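Local coordinates for thiamine-monophosphate kinase (Aquifex aeolicus, PDB 1VQV), which catalyses the ATP-dependent phosphorylation of thiamine monophosphate to thiamine diphosphate, the active form of vitamin B1, at residues 64-78 against 128-141. Sequence-based numbering, arbitrary orientation.
Sequences AISVNVSDVIANGGL and ISVFLVGETERFVG
The side-chain amide of Asn-75 lies beside the Phe-139 ring, both groups pointing the same way, their planes 22° apart. OD1 of Asn-75 approaches CE1 of Phe-139 obliquely, at 3.7 Å. Next door, Val-140 CG2 covers one face of the Arg-138 guanidinium, offset toward its rim, while Arg-138 NH2 bonds to Ala-202 O. This is the PurM-like N-terminal domain, in which helix 57-73 packs on a four-stranded mixed sheet. Segment 64-73 of the helix and strand 128-136 run 37° apart, their axes 8.5 Å apart at closest approach. Leu-132 has CG anti to the backbone N (chi1 179°), which carries CD2 in among Asn-68, Val-69 and Val-72. Leu-132 CD2 comes 3.7 Å from Val-72 CG2, the two side chains crossing at about a right angle. Ala-64 CB touches both Ile-128 CG2 and Val-130 CG2, each at 4.1 Å. On the other face of the sheet, Phe-131 stacks with Phe-131 of the second subunit. Asp-71, a magnesium ligand, sits on the same helix. Asn-75 ND2 donates a weak hydrogen bond to Asp-27, another magnesium ligand. An alanine at Asn-75 would probably leave Asp-27 OD1 without this donor and the Phe-139 ring without its flat neighbour. A Schellman motif with Gly-76 at C-prime ends the helix. Beyond it, Leu-78 N bonds to Glu-135 O at 3.0 Å in an antiparallel hydrogen-bonded pair.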
ATOM      1  N   ALA B  64       1.051   9.624  -9.137  1.00 43.79           N
ATOM      2  CA  ALA B  64       1.024   8.532  -8.166  1.00 43.32           C
ATOM      3  C   ALA B  64       2.252   8.558  -7.263  1.00 43.52           C
ATOM      4  O   ALA B  64       2.158   8.307  -6.062  1.00 43.47           O
ATOM      5  CB  ALA B  64       0.923   7.198  -8.881  1.00 41.81           C
ATOM      6  N   ILE B  65       3.404   8.861  -7.843  1.00 43.43           N
ATOM      7  CA  ILE B  65       4.642   8.943  -7.087  1.00 43.74           C
ATOM      8  C   ILE B  65       4.782  10.298  -6.375  1.00 45.69           C
ATOM      9  O   ILE B  65       5.197  10.368  -5.225  1.00 45.39           O
ATOM     10  CB  ILE B  65       5.852   8.724  -8.015  1.00 41.60           C
ATOM     11  CG1 ILE B  65       5.864   7.271  -8.499  1.00 39.57           C
ATOM     12  CG2 ILE B  65       7.152   9.101  -7.297  1.00 40.86           C
ATOM     13  CD1 ILE B  65       6.021   6.241  -7.412  1.00 34.21           C
ATOM     14  N   SER B  66       4.410  11.371  -7.059  1.00 46.67           N
ATOM     15  CA  SER B  66       4.515  12.701  -6.483  1.00 48.25           C
ATOM     16  C   SER B  66       3.677  12.968  -5.239  1.00 47.92           C
ATOM     17  O   SER B  66       4.128  13.674  -4.351  1.00 48.04           O
ATOM     18  CB  SER B  66       4.203  13.766  -7.538  1.00 49.91           C
ATOM     19  OG  SER B  66       5.321  13.970  -8.388  1.00 51.83           O
ATOM     20  N   VAL B  67       2.468  12.429  -5.160  1.00 47.46           N
ATOM     21  CA  VAL B  67       1.660  12.687  -3.984  1.00 48.18           C
ATOM     22  C   VAL B  67       2.346  12.101  -2.755  1.00 49.20           C
ATOM     23  O   VAL B  67       2.450  12.760  -1.718  1.00 50.74           O
ATOM     24  CB  VAL B  67       0.242  12.100  -4.120  1.00 47.67           C
ATOM     25  CG1 VAL B  67      -0.551  12.348  -2.849  1.00 46.54           C
ATOM     26  CG2 VAL B  67      -0.470  12.747  -5.297  1.00 47.79           C
ATOM     27  N   ASN B  68       2.832  10.871  -2.860  1.00 48.82           N
ATOM     28  CA  ASN B  68       3.495  10.255  -1.723  1.00 49.12           C
ATOM     29  C   ASN B  68       4.777  10.953  -1.333  1.00 49.47           C
ATOM     30  O   ASN B  68       5.117  11.020  -0.156  1.00 50.92           O
ATOM     31  CB  ASN B  68       3.791   8.787  -1.994  1.00 48.26           C
ATOM     32  CG  ASN B  68       2.617   7.922  -1.707  1.00 48.48           C
ATOM     33  OD1 ASN B  68       1.863   8.197  -0.787  1.00 49.15           O
ATOM     34  ND2 ASN B  68       2.449   6.866  -2.479  1.00 47.97           N
ATOM     35  N   VAL B  69       5.492  11.468  -2.326  1.00 49.35           N
ATOM     36  CA  VAL B  69       6.749  12.165  -2.084  1.00 48.57           C
ATOM     37  C   VAL B  69       6.510  13.485  -1.334  1.00 47.68           C
ATOM     38  O   VAL B  69       7.302  13.875  -0.485  1.00 47.58           O
ATOM     39  CB  VAL B  69       7.488  12.445  -3.428  1.00 48.45           C
ATOM     40  CG1 VAL B  69       8.730  13.267  -3.179  1.00 46.10           C
ATOM     41  CG2 VAL B  69       7.858  11.134  -4.109  1.00 46.73           C
ATOM     42  N   SER B  70       5.405  14.153  -1.647  1.00 47.49           N
ATOM     43  CA  SER B  70       5.060  15.417  -1.018  1.00 49.01           C
ATOM     44  C   SER B  70       4.791  15.320   0.476  1.00 51.19           C
ATOM     45  O   SER B  70       4.886  16.316   1.185  1.00 52.73           O
ATOM     46  CB  SER B  70       3.850  16.039  -1.707  1.00 47.30           C
ATOM     47  OG  SER B  70       4.227  16.591  -2.953  1.00 49.57           O
ATOM     48  N   ASP B  71       4.442  14.122   0.936  1.00 52.65           N
ATOM     49  CA  ASP B  71       4.176  13.873   2.343  1.00 53.40           C
ATOM     50  C   ASP B  71       5.475  13.576   3.065  1.00 52.48           C
ATOM     51  O   ASP B  71       5.692  14.049   4.184  1.00 53.13           O
ATOM     52  CB  ASP B  71       3.241  12.689   2.499  1.00 57.33           C
ATOM     53  CG  ASP B  71       1.877  12.967   1.954  1.00 60.48           C
ATOM     54  OD1 ASP B  71       1.286  13.994   2.366  1.00 62.51           O
ATOM     55  OD2 ASP B  71       1.401  12.164   1.114  1.00 63.94           O
ATOM     56  N   VAL B  72       6.315  12.763   2.427  1.00 49.73           N
ATOM     57  CA  VAL B  72       7.620  12.417   2.971  1.00 49.02           C
ATOM     58  C   VAL B  72       8.432  13.703   3.068  1.00 49.00           C
ATOM     59  O   VAL B  72       9.114  13.952   4.054  1.00 49.35           O
ATOM     60  CB  VAL B  72       8.399  11.451   2.046  1.00 47.39           C
ATOM     61  CG1 VAL B  72       9.804  11.235   2.588  1.00 47.26           C
ATOM     62  CG2 VAL B  72       7.666  10.121   1.923  1.00 47.80           C
ATOM     63  N   ILE B  73       8.345  14.518   2.025  1.00 50.08           N
ATOM     64  CA  ILE B  73       9.074  15.773   1.953  1.00 50.44           C
ATOM     65  C   ILE B  73       8.667  16.759   3.044  1.00 50.79           C
ATOM     66  O   ILE B  73       9.514  17.397   3.656  1.00 48.45           O
ATOM     67  CB  ILE B  73       8.917  16.381   0.507  1.00 50.17           C
ATOM     68  CG1 ILE B  73      10.270  16.347  -0.179  1.00 49.96           C
ATOM     69  CG2 ILE B  73       8.343  17.794   0.524  1.00 48.89           C
ATOM     70  CD1 ILE B  73      10.943  15.003  -0.055  1.00 51.17           C
ATOM     71  N   ALA B  74       7.366  16.855   3.295  1.00 52.33           N
ATOM     72  CA  ALA B  74       6.832  17.763   4.306  1.00 53.06           C
ATOM     73  C   ALA B  74       7.274  17.416   5.717  1.00 52.38           C
ATOM     74  O   ALA B  74       7.102  18.218   6.628  1.00 53.63           O
ATOM     75  CB  ALA B  74       5.308  17.785   4.231  1.00 52.37           C
ATOM     76  N   ASN B  75       7.835  16.226   5.898  1.00 53.41           N
ATOM     77  CA  ASN B  75       8.300  15.801   7.213  1.00 54.55           C
ATOM     78  C   ASN B  75       9.835  15.795   7.312  1.00 54.00           C
ATOM     79  O   ASN B  75      10.414  15.298   8.278  1.00 57.49           O
ATOM     80  CB  ASN B  75       7.705  14.424   7.572  1.00 54.31           C
ATOM     81  CG  ASN B  75       6.204  14.491   7.884  1.00 53.54           C
ATOM     82  OD1 ASN B  75       5.771  15.238   8.761  1.00 53.75           O
ATOM     83  ND2 ASN B  75       5.414  13.705   7.173  1.00 53.97           N
ATOM     84  N   GLY B  76      10.487  16.365   6.310  1.00 51.74           N
ATOM     85  CA  GLY B  76      11.933  16.451   6.316  1.00 52.25           C
ATOM     86  C   GLY B  76      12.632  15.169   5.943  1.00 53.81           C
ATOM     87  O   GLY B  76      13.782  14.943   6.327  1.00 54.95           O
ATOM     88  N   GLY B  77      11.945  14.328   5.182  1.00 54.35           N
ATOM     89  CA  GLY B  77      12.539  13.069   4.786  1.00 53.11           C
ATOM     90  C   GLY B  77      12.716  12.961   3.295  1.00 53.09           C
ATOM     91  O   GLY B  77      12.131  13.729   2.545  1.00 53.98           O
ATOM     92  N   LEU B  78      13.540  12.010   2.873  1.00 52.92           N
ATOM     93  CA  LEU B  78      13.777  11.779   1.456  1.00 53.40           C
ATOM     94  C   LEU B  78      13.146  10.443   1.033  1.00 54.19           C
ATOM     95  O   LEU B  78      13.230   9.453   1.759  1.00 55.52           O
ATOM     96  CB  LEU B  78      15.283  11.786   1.159  1.00 51.88           C
ATOM     97  CG  LEU B  78      15.975  13.152   1.087  1.00 50.48           C
ATOM     98  CD1 LEU B  78      17.445  12.975   0.801  1.00 47.43           C
ATOM     99  CD2 LEU B  78      15.331  13.985  -0.005  1.00 49.56           C
ATOM    100  N   ILE B 128      -5.494   3.014  -8.174  1.00 46.44           N
ATOM    101  CA  ILE B 128      -4.055   3.096  -8.000  1.00 45.94           C
ATOM    102  C   ILE B 128      -3.760   3.299  -6.526  1.00 46.10           C
ATOM    103  O   ILE B 128      -4.253   4.238  -5.912  1.00 47.31           O
ATOM    104  CB  ILE B 128      -3.445   4.254  -8.816  1.00 45.44           C
ATOM    105  CG1 ILE B 128      -3.850   4.130 -10.283  1.00 45.96           C
ATOM    106  CG2 ILE B 128      -1.935   4.200  -8.729  1.00 46.31           C
ATOM    107  CD1 ILE B 128      -3.299   5.207 -11.169  1.00 48.33           C
ATOM    108  N   SER B 129      -2.959   2.402  -5.964  1.00 45.65           N
ATOM    109  CA  SER B 129      -2.606   2.465  -4.556  1.00 47.87           C
ATOM    110  C   SER B 129      -1.091   2.403  -4.447  1.00 48.49           C
ATOM    111  O   SER B 129      -0.475   1.405  -4.809  1.00 49.13           O
ATOM    112  CB  SER B 129      -3.261   1.294  -3.814  1.00 49.05           C
ATOM    113  OG  SER B 129      -2.996   1.331  -2.426  1.00 50.92           O
ATOM    114  N   VAL B 130      -0.496   3.475  -3.940  1.00 49.31           N
ATOM    115  CA  VAL B 130       0.952   3.567  -3.826  1.00 49.17           C
ATOM    116  C   VAL B 130       1.450   3.564  -2.385  1.00 51.15           C
ATOM    117  O   VAL B 130       0.804   4.096  -1.471  1.00 50.92           O
ATOM    118  CB  VAL B 130       1.464   4.851  -4.507  1.00 48.47           C
ATOM    119  CG1 VAL B 130       2.575   4.523  -5.474  1.00 46.37           C
ATOM    120  CG2 VAL B 130       0.317   5.552  -5.206  1.00 46.96           C
ATOM    121  N   PHE B 131       2.621   2.970  -2.203  1.00 51.87           N
ATOM    122  CA  PHE B 131       3.242   2.869  -0.896  1.00 54.94           C
ATOM    123  C   PHE B 131       4.648   3.404  -1.019  1.00 53.22           C
ATOM    124  O   PHE B 131       5.382   3.035  -1.927  1.00 53.89           O
ATOM    125  CB  PHE B 131       3.266   1.402  -0.462  1.00 59.02           C
ATOM    126  CG  PHE B 131       4.057   1.125   0.797  1.00 62.97           C
ATOM    127  CD1 PHE B 131       3.695   1.699   2.023  1.00 63.92           C
ATOM    128  CD2 PHE B 131       5.115   0.209   0.769  1.00 64.37           C
ATOM    129  CE1 PHE B 131       4.372   1.357   3.202  1.00 65.34           C
ATOM    130  CE2 PHE B 131       5.796  -0.141   1.936  1.00 65.46           C
ATOM    131  CZ  PHE B 131       5.426   0.429   3.155  1.00 65.90           C
ATOM    132  N   LEU B 132       5.033   4.262  -0.091  1.00 52.22           N
ATOM    133  CA  LEU B 132       6.356   4.829  -0.151  1.00 52.80           C
ATOM    134  C   LEU B 132       7.042   4.886   1.188  1.00 53.30           C
ATOM    135  O   LEU B 132       6.452   5.286   2.191  1.00 53.17           O
ATOM    136  CB  LEU B 132       6.279   6.228  -0.728  1.00 53.05           C
ATOM    137  CG  LEU B 132       7.598   6.977  -0.847  1.00 52.49           C
ATOM    138  CD1 LEU B 132       8.497   6.304  -1.851  1.00 52.30           C
ATOM    139  CD2 LEU B 132       7.309   8.391  -1.283  1.00 54.18           C
ATOM    140  N   VAL B 133       8.304   4.487   1.186  1.00 53.58           N
ATOM    141  CA  VAL B 133       9.094   4.524   2.391  1.00 54.44           C
ATOM    142  C   VAL B 133      10.205   5.540   2.212  1.00 55.10           C
ATOM    143  O   VAL B 133      10.861   5.562   1.170  1.00 54.21           O
ATOM    144  CB  VAL B 133       9.720   3.182   2.685  1.00 53.98           C
ATOM    145  CG1 VAL B 133      10.501   3.273   3.983  1.00 53.86           C
ATOM    146  CG2 VAL B 133       8.642   2.122   2.761  1.00 53.33           C
ATOM    147  N   GLY B 134      10.403   6.384   3.227  1.00 56.38           N
ATOM    148  CA  GLY B 134      11.445   7.401   3.174  1.00 57.07           C
ATOM    149  C   GLY B 134      12.172   7.581   4.499  1.00 58.83           C
ATOM    150  O   GLY B 134      11.562   7.554   5.561  1.00 59.56           O
ATOM    151  N   GLU B 135      13.483   7.770   4.448  1.00 60.08           N
ATOM    152  CA  GLU B 135      14.274   7.953   5.660  1.00 61.68           C
ATOM    153  C   GLU B 135      14.352   9.438   6.064  1.00 61.99           C
ATOM    154  O   GLU B 135      14.075  10.318   5.254  1.00 61.97           O
ATOM    155  CB  GLU B 135      15.679   7.380   5.444  1.00 62.19           C
ATOM    156  CG  GLU B 135      16.255   7.735   4.092  1.00 66.45           C
ATOM    157  CD  GLU B 135      17.719   7.342   3.924  1.00 69.44           C
ATOM    158  OE1 GLU B 135      18.075   6.188   4.283  1.00 69.30           O
ATOM    159  OE2 GLU B 135      18.510   8.192   3.417  1.00 69.47           O
ATOM    160  N   THR B 136      14.712   9.709   7.319  1.00 62.27           N
ATOM    161  CA  THR B 136      14.824  11.080   7.829  1.00 62.56           C
ATOM    162  C   THR B 136      15.794  11.103   8.989  1.00 63.68           C
ATOM    163  O   THR B 136      15.869  10.155   9.768  1.00 64.40           O
ATOM    164  CB  THR B 136      13.491  11.635   8.400  1.00 62.11           C
ATOM    165  OG1 THR B 136      12.458  11.526   7.418  1.00 64.45           O
ATOM    166  CG2 THR B 136      13.645  13.101   8.796  1.00 61.71           C
ATOM    167  N   GLU B 137      16.521  12.202   9.121  1.00 64.72           N
ATOM    168  CA  GLU B 137      17.467  12.339  10.210  1.00 65.90           C
ATOM    169  C   GLU B 137      16.824  13.178  11.297  1.00 64.53           C
ATOM    170  O   GLU B 137      17.433  13.427  12.329  1.00 66.52           O
ATOM    171  CB  GLU B 137      18.754  12.998   9.703  1.00 70.39           C
ATOM    172  CG  GLU B 137      19.850  13.199  10.751  1.00 75.41           C
ATOM    173  CD  GLU B 137      21.075  13.944  10.191  1.00 79.48           C
ATOM    174  OE1 GLU B 137      21.845  14.540  11.006  1.00 79.89           O
ATOM    175  OE2 GLU B 137      21.266  13.922   8.940  1.00 80.90           O
ATOM    176  N   ARG B 138      15.583  13.601  11.072  1.00 62.78           N
ATOM    177  CA  ARG B 138      14.863  14.415  12.050  1.00 60.35           C
ATOM    178  C   ARG B 138      13.405  14.559  11.651  1.00 58.65           C
ATOM    179  O   ARG B 138      13.102  15.223  10.663  1.00 61.20           O
ATOM    180  CB  ARG B 138      15.482  15.813  12.145  1.00 60.01           C
ATOM    181  CG  ARG B 138      14.782  16.691  13.172  1.00 59.32           C
ATOM    182  CD  ARG B 138      14.927  18.195  12.907  1.00 59.59           C
ATOM    183  NE  ARG B 138      13.884  18.923  13.643  1.00 58.90           N
ATOM    184  CZ  ARG B 138      13.269  20.028  13.227  1.00 57.82           C
ATOM    185  NH1 ARG B 138      13.572  20.590  12.054  1.00 56.68           N
ATOM    186  NH2 ARG B 138      12.321  20.550  13.989  1.00 59.03           N
ATOM    187  N   PHE B 139      12.500  13.953  12.411  1.00 56.80           N
ATOM    188  CA  PHE B 139      11.081  14.049  12.089  1.00 56.45           C
ATOM    189  C   PHE B 139      10.498  15.406  12.453  1.00 54.59           C
ATOM    190  O   PHE B 139      10.539  15.826  13.606  1.00 55.07           O
ATOM    191  CB  PHE B 139      10.278  12.952  12.806  1.00 57.78           C
ATOM    192  CG  PHE B 139       8.790  12.993  12.529  1.00 56.93           C
ATOM    193  CD1 PHE B 139       8.270  12.506  11.333  1.00 58.16           C
ATOM    194  CD2 PHE B 139       7.909  13.521  13.471  1.00 58.19           C
ATOM    195  CE1 PHE B 139       6.882  12.537  11.078  1.00 59.01           C
ATOM    196  CE2 PHE B 139       6.522  13.560  13.230  1.00 59.13           C
ATOM    197  CZ  PHE B 139       6.012  13.066  12.025  1.00 58.62           C
ATOM    198  N   VAL B 140       9.958  16.087  11.452  1.00 52.77           N
ATOM    199  CA  VAL B 140       9.332  17.386  11.647  1.00 50.27           C
ATOM    200  C   VAL B 140       7.850  17.179  11.345  1.00 50.36           C
ATOM    201  O   VAL B 140       7.501  16.714  10.256  1.00 51.20           O
ATOM    202  CB  VAL B 140       9.886  18.436  10.666  1.00 47.53           C
ATOM    203  CG1 VAL B 140       9.388  19.812  11.049  1.00 46.44           C
ATOM    204  CG2 VAL B 140      11.389  18.391  10.649  1.00 45.58           C
ATOM    205  N   GLY B 141       6.988  17.520  12.303  1.00 50.32           N
ATOM    206  CA  GLY B 141       5.554  17.336  12.119  1.00 50.33           C
ATOM    207  C   GLY B 141       4.642  18.519  12.394  1.00 52.08           C
ATOM    208  O   GLY B 141       5.072  19.667  12.336  1.00 54.36           O
TER